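Local structure of fibronectin type III domain-containing protein (Simiduia agarivorans, 6P2K) at residues G14-D19 and R122-F127; S34-V39 and N57-A62; N647-L652 and I663-D668; M632-G637 and G694-A699; F240-T245 and Q253-G258. The protein is a family GH74 glycoside hydrolase that probably cleaves xyloglucan-type beta-glucans, this chain being its beta-propeller part with bound zinc. All coordinates share one frame; numbering follows the deposited sequence.

Contact 1: residues G14-D19 and R122-F127; sequences GGQVQD and RDDDDF. With ZN (zinc ion), chain Q.
A zinc site joins the residue just ahead of strand 17-22 to the loop that follows strand 114-119. Gln16 OE1 binds the metal at 2.1 Å and Asp124 OD1 at 2.0 Å, while three waters fill the other modelled positions. Gln16 suits the place by reach: CG lies anti to the backbone N (chi1 -180°) and the chain runs on extended beyond it, presenting a neutral carbonyl oxygen. Its amide plane is turned 37° from the Asp124 carboxylate. Asp124 binds through one oxygen, since OD2 stays 3.6 Å from the zinc ion and pairs with Arg59. The two segments come from different blades of a beta-propeller: 17-22 is the first strand of its four-stranded sheet, and 122-127 links the second and third strands of the sheet 102-155. Away from the metal, Arg122 sends an extended chain across to strand 17-22. Its NH2 forms a salt bridge with Asp19 OD2 at 3.2 Å, the two side chains crossing at about a right angle. Gln18 O sits over the centre of one guanidinium face, 3.5 Å from Arg122 NH1, while Arg122 NE bonds the carbonyl of Phe61. Asp123 turns its OD1 to Arg334 in a second salt bridge.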
# COMPACT_ATOMS: atom_id res chain seq x y z
N GLY B 14 9.93 23.62 30.45
CA GLY B 14 8.83 24.07 29.62
C GLY B 14 8.33 25.47 29.92
O GLY B 14 7.40 25.93 29.25
N GLY B 15 8.92 26.16 30.90
CA GLY B 15 8.58 27.54 31.17
C GLY B 15 9.84 28.37 31.26
O GLY B 15 10.94 27.86 31.43
N GLN B 16 9.65 29.69 31.13
CA GLN B 16 10.78 30.61 31.10
C GLN B 16 11.65 30.45 32.34
O GLN B 16 11.16 30.48 33.47
CB GLN B 16 10.27 32.05 30.99
CG GLN B 16 11.36 33.11 30.94
CD GLN B 16 10.82 34.50 30.65
OE1 GLN B 16 10.47 35.25 31.57
NE2 GLN B 16 10.74 34.86 29.38
N VAL B 17 12.95 30.26 32.12
CA VAL B 17 13.91 30.01 33.18
C VAL B 17 14.62 31.31 33.51
O VAL B 17 15.09 32.01 32.60
CB VAL B 17 14.91 28.91 32.79
CG1 VAL B 17 15.90 28.67 33.91
CG2 VAL B 17 14.17 27.62 32.44
N GLN B 18 14.71 31.64 34.80
CA GLN B 18 15.31 32.90 35.21
C GLN B 18 16.82 32.80 35.35
O GLN B 18 17.54 33.71 34.90
CB GLN B 18 14.69 33.37 36.52
CG GLN B 18 13.18 33.43 36.50
CD GLN B 18 12.66 34.41 35.46
OE1 GLN B 18 12.88 35.62 35.56
NE2 GLN B 18 11.96 33.89 34.45
N ASP B 19 17.33 31.72 35.94
CA ASP B 19 18.76 31.60 36.18
C ASP B 19 19.08 30.18 36.62
O ASP B 19 18.22 29.45 37.11
CB ASP B 19 19.24 32.60 37.23
CG ASP B 19 20.69 32.97 37.06
OD1 ASP B 19 21.31 32.52 36.07
OD2 ASP B 19 21.22 33.70 37.92
N ARG B 122 14.63 41.63 36.82
CA ARG B 122 15.03 41.14 35.49
C ARG B 122 14.14 41.82 34.44
O ARG B 122 13.98 43.05 34.49
CB ARG B 122 14.99 39.62 35.50
CG ARG B 122 15.93 38.99 36.49
CD ARG B 122 16.15 37.52 36.21
NE ARG B 122 17.23 36.99 37.03
CZ ARG B 122 18.46 36.76 36.60
NH1 ARG B 122 18.78 36.99 35.33
NH2 ARG B 122 19.38 36.28 37.43
N ASP B 123 13.57 41.08 33.50
CA ASP B 123 12.70 41.63 32.46
C ASP B 123 11.22 41.50 32.81
O ASP B 123 10.37 41.74 31.95
CB ASP B 123 12.99 40.94 31.13
CG ASP B 123 12.94 39.43 31.23
OD1 ASP B 123 13.33 38.89 32.29
OD2 ASP B 123 12.51 38.77 30.26
N ASP B 124 10.90 41.11 34.04
CA ASP B 124 9.51 40.90 34.43
C ASP B 124 8.83 42.21 34.77
O ASP B 124 8.25 42.36 35.85
CB ASP B 124 9.43 39.94 35.62
CG ASP B 124 9.07 38.52 35.21
OD1 ASP B 124 9.05 38.22 34.00
OD2 ASP B 124 8.81 37.70 36.12
N ASP B 125 8.88 43.18 33.85
CA ASP B 125 8.30 44.49 34.13
C ASP B 125 6.78 44.41 34.29
O ASP B 125 6.19 45.24 34.99
CB ASP B 125 8.67 45.48 33.03
CG ASP B 125 10.09 45.99 33.16
OD1 ASP B 125 10.33 46.88 34.00
OD2 ASP B 125 10.97 45.51 32.41
N ASP B 126 6.14 43.43 33.67
CA ASP B 126 4.70 43.27 33.79
C ASP B 126 4.28 42.62 35.10
O ASP B 126 3.08 42.45 35.33
CB ASP B 126 4.15 42.47 32.60
CG ASP B 126 4.88 41.15 32.40
OD1 ASP B 126 6.04 41.02 32.86
OD2 ASP B 126 4.29 40.24 31.77
N PHE B 127 5.23 42.25 35.96
CA PHE B 127 4.92 41.63 37.24
C PHE B 127 5.35 42.46 38.45
O PHE B 127 4.98 42.10 39.57
CB PHE B 127 5.58 40.25 37.34
CG PHE B 127 4.86 39.17 36.57
CD1 PHE B 127 5.16 38.94 35.24
CD2 PHE B 127 3.91 38.38 37.19
CE1 PHE B 127 4.50 37.95 34.53
CE2 PHE B 127 3.25 37.38 36.49
CZ PHE B 127 3.55 37.17 35.16
ZN ZN Q . 9.65 36.75 32.73
O HOH W 1 8.06 35.38 32.89
O HOH W 2 9.09 37.75 30.97
O HOH W 3 11.29 37.37 33.89

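Contact 2: residues S34-V39 and N57-A62; sequences SDMEGV and NNRVFA
Ser34 O accepts from Val60 N at 3.1 Å, in the carbonyl plane, and Asn58 O takes Gly38 N at 3.2 Å on a lone pair. Beside this pair Asp35 and Arg59 run side by side. Asp35 CB lies over one guanidinium face, 3.4 Å from Arg59 NH1, whereas the salt bridge from Asp35 OD2 to the same nitrogen is long at 3.7 Å. Asp35 O also sits above a guanidinium face, toward the rim, and 3.8 Å from Arg59 CG, which is anti to the backbone N (chi1 -168°). Val39 CG2 meets Val60 CG1 at 3.9 Å, the side chains crossing at about a right angle. Segment 34-39 is the turn between the second and third strands of one propeller blade, and 57-62 leads into the first strand of the next. An ST motif shapes the turn: Ser34 OG accepts from Glu37 N and donates to Gly38 O, which Ser34 N reaches from the opposite face of its plane. Gly38 has a positive phi of 73°, and a side chain there would press against Asn58 OD1. Asn57 OD1 closes an Asx turn by accepting from Arg59 N. Further out, Arg59 NH2 bonds Gln713 OE1, and Phe127 adds a cation-pi contact.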
# COMPACT_ATOMS: atom_id res chain seq x y z
N SER B 34 13.08 29.20 38.86
CA SER B 34 11.87 29.27 38.06
C SER B 34 11.05 30.49 38.47
O SER B 34 11.34 31.15 39.46
CB SER B 34 11.04 27.99 38.22
OG SER B 34 10.43 27.97 39.50
N ASP B 35 10.01 30.79 37.69
CA ASP B 35 9.14 31.90 38.03
C ASP B 35 7.82 31.46 38.66
O ASP B 35 7.04 32.32 39.07
CB ASP B 35 8.88 32.79 36.81
CG ASP B 35 8.44 32.01 35.59
OD1 ASP B 35 8.34 30.76 35.66
OD2 ASP B 35 8.19 32.65 34.54
N MET B 36 7.56 30.15 38.76
CA MET B 36 6.34 29.69 39.41
C MET B 36 6.53 28.45 40.28
O MET B 36 5.54 28.00 40.88
CB MET B 36 5.25 29.41 38.36
CG MET B 36 4.80 30.66 37.61
SD MET B 36 3.36 30.45 36.56
CE MET B 36 2.04 30.71 37.75
N GLU B 37 7.74 27.90 40.39
CA GLU B 37 7.99 26.73 41.24
C GLU B 37 9.02 27.00 42.33
O GLU B 37 9.42 26.07 43.03
CB GLU B 37 8.47 25.53 40.41
CG GLU B 37 7.38 24.80 39.68
CD GLU B 37 6.86 25.60 38.52
OE1 GLU B 37 5.62 25.69 38.39
OE2 GLU B 37 7.68 26.15 37.76
N GLY B 38 9.48 28.24 42.48
CA GLY B 38 10.54 28.48 43.44
C GLY B 38 11.87 27.96 42.91
O GLY B 38 12.16 28.02 41.71
N VAL B 39 12.68 27.42 43.82
CA VAL B 39 14.06 27.04 43.54
C VAL B 39 14.15 25.52 43.46
O VAL B 39 13.67 24.82 44.35
CB VAL B 39 15.02 27.60 44.60
CG1 VAL B 39 16.43 27.06 44.38
CG2 VAL B 39 15.01 29.11 44.59
N ASN B 57 6.91 33.53 48.12
CA ASN B 57 6.58 33.85 46.74
C ASN B 57 7.53 33.07 45.83
O ASN B 57 8.73 33.00 46.09
CB ASN B 57 6.69 35.35 46.47
CG ASN B 57 6.51 35.69 45.01
OD1 ASN B 57 7.48 35.76 44.25
ND2 ASN B 57 5.27 35.91 44.60
N ASN B 58 6.98 32.48 44.77
CA ASN B 58 7.71 31.51 43.97
C ASN B 58 8.28 32.09 42.67
O ASN B 58 8.86 31.34 41.88
CB ASN B 58 6.82 30.31 43.66
CG ASN B 58 6.66 29.39 44.85
OD1 ASN B 58 7.57 29.25 45.67
ND2 ASN B 58 5.51 28.75 44.96
N ARG B 59 8.14 33.39 42.45
CA ARG B 59 8.79 34.04 41.31
C ARG B 59 10.21 34.42 41.74
O ARG B 59 10.44 35.47 42.33
CB ARG B 59 8.00 35.26 40.85
CG ARG B 59 8.43 35.83 39.51
CD ARG B 59 7.33 36.67 38.89
NE ARG B 59 6.18 35.86 38.49
CZ ARG B 59 6.01 35.35 37.28
NH1 ARG B 59 6.91 35.57 36.33
NH2 ARG B 59 4.93 34.63 37.00
N VAL B 60 11.16 33.54 41.44
CA VAL B 60 12.54 33.68 41.91
C VAL B 60 13.37 34.39 40.85
O VAL B 60 13.39 33.98 39.69
CB VAL B 60 13.14 32.31 42.26
CG1 VAL B 60 14.58 32.47 42.73
CG2 VAL B 60 12.30 31.61 43.31
N PHE B 61 14.07 35.44 41.27
CA PHE B 61 14.93 36.21 40.37
C PHE B 61 16.41 36.01 40.62
O PHE B 61 17.22 36.37 39.75
CB PHE B 61 14.61 37.71 40.48
CG PHE B 61 13.25 38.08 39.94
CD1 PHE B 61 12.87 37.70 38.67
CD2 PHE B 61 12.37 38.82 40.71
CE1 PHE B 61 11.62 38.04 38.18
CE2 PHE B 61 11.13 39.17 40.22
CZ PHE B 61 10.76 38.78 38.95
N ALA B 62 16.81 35.45 41.77
CA ALA B 62 18.22 35.31 42.08
C ALA B 62 18.42 34.27 43.17
O ALA B 62 17.59 34.13 44.07
CB ALA B 62 18.84 36.65 42.51

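Contact 3: residues N647-L652 and I663-D668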
# COMPACT_ATOMS: atom_id res chain seq x y z
N ASN B 647 -16.37 35.55 46.75
CA ASN B 647 -15.87 34.23 47.12
C ASN B 647 -16.40 33.17 46.17
O ASN B 647 -17.61 33.10 45.90
CB ASN B 647 -16.27 33.89 48.55
CG ASN B 647 -15.50 34.68 49.58
OD1 ASN B 647 -14.29 34.89 49.45
ND2 ASN B 647 -16.19 35.13 50.62
N TRP B 648 -15.51 32.33 45.65
CA TRP B 648 -15.92 31.19 44.85
C TRP B 648 -16.37 30.06 45.76
O TRP B 648 -15.80 29.85 46.84
CB TRP B 648 -14.79 30.72 43.94
CG TRP B 648 -14.51 31.65 42.80
CD1 TRP B 648 -14.48 33.02 42.85
CD2 TRP B 648 -14.23 31.29 41.45
NE1 TRP B 648 -14.19 33.53 41.61
CE2 TRP B 648 -14.03 32.49 40.73
CE3 TRP B 648 -14.12 30.07 40.78
CZ2 TRP B 648 -13.74 32.50 39.37
CZ3 TRP B 648 -13.82 30.08 39.43
CH2 TRP B 648 -13.64 31.29 38.74
N GLN B 649 -17.40 29.33 45.34
CA GLN B 649 -17.99 28.27 46.14
C GLN B 649 -18.32 27.09 45.23
O GLN B 649 -18.35 27.21 44.01
CB GLN B 649 -19.27 28.75 46.85
CG GLN B 649 -19.12 30.08 47.59
CD GLN B 649 -20.46 30.67 48.02
OE1 GLN B 649 -20.63 31.07 49.17
NE2 GLN B 649 -21.40 30.72 47.09
N ILE B 650 -18.57 25.94 45.86
CA ILE B 650 -19.07 24.76 45.16
C ILE B 650 -20.56 24.66 45.42
O ILE B 650 -20.99 24.53 46.57
CB ILE B 650 -18.34 23.48 45.60
CG1 ILE B 650 -16.84 23.59 45.35
CG2 ILE B 650 -18.90 22.29 44.84
CD1 ILE B 650 -16.46 23.56 43.89
N LEU B 651 -21.36 24.74 44.35
CA LEU B 651 -22.80 24.59 44.44
C LEU B 651 -23.20 23.30 43.74
O LEU B 651 -22.63 22.93 42.71
CB LEU B 651 -23.53 25.78 43.80
CG LEU B 651 -23.16 27.18 44.30
CD1 LEU B 651 -24.19 28.20 43.84
CD2 LEU B 651 -23.04 27.20 45.81
N LEU B 652 -24.19 22.61 44.31
CA LEU B 652 -24.63 21.32 43.80
C LEU B 652 -26.12 21.35 43.52
O LEU B 652 -26.90 21.98 44.25
CB LEU B 652 -24.32 20.20 44.80
CG LEU B 652 -24.28 18.78 44.23
CD1 LEU B 652 -23.16 18.64 43.21
CD2 LEU B 652 -24.11 17.76 45.35
N ILE B 663 -22.24 23.58 49.10
CA ILE B 663 -21.63 22.41 49.73
C ILE B 663 -20.16 22.62 50.06
O ILE B 663 -19.55 21.79 50.74
CB ILE B 663 -21.81 21.15 48.87
CG1 ILE B 663 -21.08 21.29 47.54
CG2 ILE B 663 -23.29 20.84 48.66
CD1 ILE B 663 -20.89 19.97 46.81
N PHE B 664 -19.56 23.71 49.58
CA PHE B 664 -18.20 24.03 49.99
C PHE B 664 -17.95 25.53 49.86
O PHE B 664 -18.21 26.11 48.80
CB PHE B 664 -17.16 23.25 49.18
CG PHE B 664 -15.87 23.02 49.93
CD1 PHE B 664 -15.87 22.35 51.14
CD2 PHE B 664 -14.67 23.48 49.42
CE1 PHE B 664 -14.69 22.13 51.83
CE2 PHE B 664 -13.48 23.27 50.11
CZ PHE B 664 -13.50 22.59 51.32
N THR B 665 -17.43 26.13 50.92
CA THR B 665 -17.16 27.56 51.01
C THR B 665 -15.73 27.77 51.49
O THR B 665 -15.07 26.84 51.95
CB THR B 665 -18.14 28.23 51.98
OG1 THR B 665 -17.91 27.74 53.30
CG2 THR B 665 -19.58 27.93 51.58
N PRO B 666 -15.22 29.00 51.37
CA PRO B 666 -13.90 29.29 51.98
C PRO B 666 -13.83 28.96 53.46
O PRO B 666 -12.76 28.56 53.94
CB PRO B 666 -13.74 30.80 51.73
CG PRO B 666 -14.50 31.04 50.47
CD PRO B 666 -15.68 30.10 50.51
N ALA B 667 -14.92 29.13 54.21
CA ALA B 667 -14.91 28.77 55.62
C ALA B 667 -14.70 27.27 55.80
O ALA B 667 -13.95 26.84 56.69
CB ALA B 667 -16.20 29.22 56.29
N ASP B 668 -15.37 26.46 54.98
CA ASP B 668 -15.16 25.01 55.04
C ASP B 668 -13.72 24.65 54.72
O ASP B 668 -13.14 23.75 55.34
CB ASP B 668 -16.11 24.29 54.08
CG ASP B 668 -17.56 24.62 54.34
OD1 ASP B 668 -17.94 24.78 55.51
OD2 ASP B 668 -18.33 24.70 53.35
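Ile650 pairs with Phe664 through the backbone: Ile650 N gives a nearly straight bond to Phe664 O at 3.0 Å. Ile650 O then serves two donors, taking Ile663 N at 3.0 Å, nearly along the C=O axis, and Phe664 N in a weak bond. Because Ile663 and Phe664 both face Ile650, the strand here carries a classic beta bulge. Apolar contacts form beside it. CG1 of Ile663 occupies the crowded position between backbone N and carbonyl carbon (chi1 64°) and lies 3.6 Å from Ile650 CG2, while Ile663 CD1 reaches Leu652 CB at 4.0 Å. An alanine in place of Ile663 would remove these branches and would probably open a gap beside Ile650 CG2 and Leu652 CB. Ile650 CB also packs on Phe664 CB at 3.8 Å, and the Phe664 ring goes on to stack with Trp731. At the other end Pro666 CG rests 3.9 Å from Asn647 CB; proline suits the first turn of a helix, where its missing N-H costs no bond. Capping forms the third kind. Thr665 N donates to Asp668 OD2 at 3.0 Å, and Asp668 N returns a weak bond to Thr665 OG1. The arrangement is that of the outer beta-hairpin of a propeller blade, its last strand ending at a bulge and passing directly into a helix opened by a capping box.

Contact 4: residues M632-G637 and G694-A699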
# COMPACT_ATOMS: atom_id res chain seq x y z
N MET B 632 -22.68 20.27 39.15
CA MET B 632 -21.81 20.92 40.11
C MET B 632 -21.14 22.13 39.48
O MET B 632 -20.57 22.03 38.38
CB MET B 632 -20.76 19.94 40.63
CG MET B 632 -19.87 20.47 41.73
SD MET B 632 -18.32 21.18 41.12
CE MET B 632 -17.47 19.71 40.57
N SER B 633 -21.21 23.27 40.17
CA SER B 633 -20.64 24.52 39.69
C SER B 633 -19.55 25.00 40.63
O SER B 633 -19.72 24.99 41.86
CB SER B 633 -21.73 25.59 39.57
OG SER B 633 -21.18 26.90 39.52
N PHE B 634 -18.44 25.45 40.05
CA PHE B 634 -17.36 26.11 40.79
C PHE B 634 -17.27 27.52 40.23
O PHE B 634 -16.81 27.72 39.10
CB PHE B 634 -16.04 25.36 40.64
CG PHE B 634 -14.86 26.07 41.26
CD1 PHE B 634 -14.93 26.55 42.56
CD2 PHE B 634 -13.69 26.23 40.55
CE1 PHE B 634 -13.85 27.20 43.13
CE2 PHE B 634 -12.60 26.88 41.11
CZ PHE B 634 -12.68 27.36 42.40
N ALA B 635 -17.71 28.49 41.02
CA ALA B 635 -17.87 29.86 40.54
C ALA B 635 -18.16 30.74 41.75
O ALA B 635 -18.32 30.26 42.87
CB ALA B 635 -19.00 29.97 39.51
N LYS B 636 -18.22 32.05 41.50
CA LYS B 636 -18.73 32.99 42.48
C LYS B 636 -20.17 33.34 42.15
O LYS B 636 -20.66 33.11 41.04
CB LYS B 636 -17.86 34.25 42.54
CG LYS B 636 -18.15 35.29 41.47
CD LYS B 636 -17.21 36.49 41.61
CE LYS B 636 -17.77 37.73 40.93
NZ LYS B 636 -17.90 38.87 41.90
N GLY B 637 -20.87 33.90 43.14
CA GLY B 637 -22.25 34.31 42.94
C GLY B 637 -23.22 33.14 43.02
O GLY B 637 -23.00 32.14 43.70
N GLY B 694 -9.92 26.99 37.85
CA GLY B 694 -10.58 25.80 37.38
C GLY B 694 -10.19 24.59 38.22
O GLY B 694 -9.87 24.72 39.41
N GLY B 695 -10.20 23.42 37.59
CA GLY B 695 -9.75 22.19 38.21
C GLY B 695 -10.75 21.50 39.10
O GLY B 695 -10.36 20.61 39.87
N SER B 696 -12.02 21.89 39.06
CA SER B 696 -13.06 21.16 39.77
C SER B 696 -13.58 20.02 38.90
O SER B 696 -13.57 20.10 37.67
CB SER B 696 -14.21 22.09 40.17
OG SER B 696 -15.09 22.28 39.08
N ALA B 697 -14.02 18.95 39.55
CA ALA B 697 -14.48 17.78 38.82
C ALA B 697 -15.42 16.97 39.69
O ALA B 697 -15.40 17.06 40.92
CB ALA B 697 -13.31 16.92 38.35
N GLY B 698 -16.24 16.16 39.03
CA GLY B 698 -17.14 15.25 39.71
C GLY B 698 -17.26 13.94 38.96
O GLY B 698 -17.34 13.92 37.73
N ALA B 699 -17.27 12.83 39.70
CA ALA B 699 -17.46 11.50 39.13
C ALA B 699 -17.77 10.54 40.26
O ALA B 699 -17.14 10.62 41.32
CB ALA B 699 -16.23 11.04 38.35
O HOH W 4 -17.52 22.26 38.12
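Met632 and Phe634 point their side chains from strand 628-634 toward Ser696 and its neighbours, and no direct hydrogen bond spans the contact. The close part is made by one methyl group and one methylene. Met632 CE lies 3.4 Å from Ala697 O and 3.8 Å from Ser696 OG. It gets there by a chain that leaves with CG anti to the backbone N (chi1 -175°) and then bends at both following torsions, a shape that an unbranched, flexible methionine can take up. Phe634 CB meets Ser696 OG at 3.6 Å, and the small serine side chain thus touches both larger ones. The looser part is at the Phe634 ring and between the backbones. Toward Gly694 the ring of Phe634 comes no nearer than CE2 to the carbonyl O, at 3.9 Å; Trp648 meets the ring edge-to-face. The Met632 carbonyl is reached through a water, which donates to Met632 O at 3.1 Å and to Ser696 OG at 2.6 Å. The water links two oxygens that stand too far apart to bond to each other. Gly694 and Gly695 have positive phi angles, 115° and 82°, which glycine adopts readily, and Glu619 receives the N-H groups of Gly695 and Ser696. Glu621 does the same for Gly698. Such side-chain packing, without shared backbone bonds, is characteristic of adjacent beta-propeller blades: here the second strand of sheet 618-664 faces the start of the first strand of sheet 697-733.

Contact 5: residues F240-T245 and Q253-G258; sequences FLVYAT and QQVTGG
The ring of Tyr243 meets Gln254 obliquely, its CD2 3.5 Å from Gln254 CA and its CE2 3.6 Å from Gln254 CB. The Gln254 amide is turned 58° from the ring plane. Pro203, Arg208 and Trp252 also touch this side chain, so a broad ring suits a place bordered by several residues. The pair sits in an antiparallel beta-hairpin, the third and fourth strands of a propeller blade, where Tyr243 and Gln254 form a non-hydrogen-bonded pair with their side chains on the same face of the sheet. An alanine in place of Tyr243 would remove the ring and would probably leave the Gln254 backbone and CB uncovered, with a gap next to Pro203 and Trp252. The next pair, Ala244 and Gln253, is hydrogen-bonded both ways: Gln253 N reaches Ala244 O at 2.7 Å and Ala244 N reaches Gln253 O at 2.8 Å. Just past the strand, Val255 N donates to Val242 O at 2.9 Å. The branched Val255 puts CG2 4.2 Å from Val242 CG1, the two side chains crossing at about a right angle, and also touches Ala244 CB; Leu305 and Phe308 of strand 304-314 touch Val255 as well. Thr256 uses both its branches. Its methyl CG2 lies 3.4 Å from Val242 N and touches Leu241 CD2. With its hydroxyl set between the backbone N and the carbonyl carbon (chi1 55°), Thr256 OG1 donates to Gln254 OE1 at 2.8 Å, leaving the extended glutamine bridged to the residue two places on.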
# COMPACT_ATOMS: atom_id res chain seq x y z
N PHE B 240 20.45 47.12 22.00
CA PHE B 240 21.35 47.32 23.12
C PHE B 240 22.78 47.26 22.60
O PHE B 240 23.14 46.34 21.86
CB PHE B 240 21.15 46.26 24.21
CG PHE B 240 19.79 46.26 24.86
CD1 PHE B 240 18.76 47.09 24.40
CD2 PHE B 240 19.53 45.43 25.93
CE1 PHE B 240 17.52 47.07 25.00
CE2 PHE B 240 18.29 45.40 26.54
CZ PHE B 240 17.28 46.23 26.07
N LEU B 241 23.61 48.22 23.00
CA LEU B 241 24.97 48.31 22.50
C LEU B 241 25.97 47.98 23.61
O LEU B 241 25.74 48.28 24.78
CB LEU B 241 25.26 49.70 21.92
CG LEU B 241 24.54 49.93 20.59
CD1 LEU B 241 24.84 51.31 20.02
CD2 LEU B 241 24.90 48.84 19.59
N VAL B 242 27.08 47.37 23.21
CA VAL B 242 28.07 46.83 24.13
C VAL B 242 29.29 47.74 24.14
O VAL B 242 29.77 48.17 23.08
CB VAL B 242 28.47 45.39 23.74
CG1 VAL B 242 29.22 44.72 24.87
CG2 VAL B 242 27.23 44.59 23.36
N TYR B 243 29.80 48.02 25.34
CA TYR B 243 30.91 48.95 25.50
C TYR B 243 31.90 48.39 26.50
O TYR B 243 31.61 47.45 27.25
CB TYR B 243 30.43 50.33 25.97
CG TYR B 243 29.45 51.01 25.05
CD1 TYR B 243 28.09 50.73 25.13
CD2 TYR B 243 29.88 51.95 24.12
CE1 TYR B 243 27.19 51.36 24.29
CE2 TYR B 243 28.99 52.59 23.28
CZ TYR B 243 27.64 52.29 23.37
OH TYR B 243 26.75 52.92 22.54
N ALA B 244 33.09 48.98 26.50
CA ALA B 244 34.14 48.64 27.44
C ALA B 244 34.88 49.90 27.83
O ALA B 244 35.07 50.81 27.02
CB ALA B 244 35.12 47.62 26.85
N THR B 245 35.29 49.95 29.09
CA THR B 245 36.15 51.03 29.55
C THR B 245 37.08 50.47 30.61
O THR B 245 36.80 49.46 31.26
CB THR B 245 35.37 52.21 30.14
OG1 THR B 245 36.29 53.20 30.61
CG2 THR B 245 34.52 51.75 31.31
N GLN B 253 34.63 52.54 25.00
CA GLN B 253 34.83 52.15 23.62
C GLN B 253 33.73 51.17 23.27
O GLN B 253 33.54 50.18 23.98
CB GLN B 253 36.18 51.45 23.48
CG GLN B 253 37.29 52.19 24.19
CD GLN B 253 37.66 53.50 23.49
OE1 GLN B 253 37.16 54.57 23.86
NE2 GLN B 253 38.58 53.43 22.51
N GLN B 254 32.99 51.45 22.19
CA GLN B 254 32.01 50.48 21.74
C GLN B 254 32.72 49.27 21.15
O GLN B 254 33.68 49.41 20.39
CB GLN B 254 31.08 51.10 20.70
CG GLN B 254 29.98 50.17 20.23
CD GLN B 254 29.05 50.82 19.23
OE1 GLN B 254 28.37 50.13 18.47
NE2 GLN B 254 29.02 52.15 19.22
N VAL B 255 32.27 48.07 21.53
CA VAL B 255 32.94 46.84 21.12
C VAL B 255 31.92 45.87 20.55
O VAL B 255 31.87 44.69 20.94
CB VAL B 255 33.71 46.22 22.30
CG1 VAL B 255 35.03 46.94 22.51
CG2 VAL B 255 32.87 46.27 23.57
N THR B 256 31.10 46.34 19.61
CA THR B 256 30.07 45.51 19.00
C THR B 256 30.50 44.89 17.68
O THR B 256 29.78 44.02 17.17
CB THR B 256 28.79 46.33 18.77
OG1 THR B 256 29.10 47.49 17.99
CG2 THR B 256 28.18 46.76 20.10
N GLY B 257 31.63 45.30 17.12
CA GLY B 257 32.12 44.75 15.87
C GLY B 257 32.22 43.24 15.90
O GLY B 257 33.00 42.67 16.67
N GLY B 258 31.44 42.57 15.05
CA GLY B 258 31.36 41.13 15.06
C GLY B 258 30.11 40.57 15.70
O GLY B 258 29.84 39.37 15.57

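In the fold
The chain holds two runs of seven mostly four-stranded sheets, consistent with the tandem seven-bladed propellers of family GH74. Contacts 1, 2 and 5 lie in the first run; contacts 3 and 4 in the second. Along the chain, contact 2 is nested within the loop closed by contact 1; contact 5 follows, and contact 3 is nested within contact 4. Contacts 1 and 2, centres 9 Å apart, touch, and probably tie blades together round their zinc near the middle of the chain. Contacts 3 and 4, also 9 Å apart between centres, share the sheet of strands 628-634 and 648-653. With contact 5, about 59 Å from contact 3 between centres, they are packing within and between blades away from that zinc.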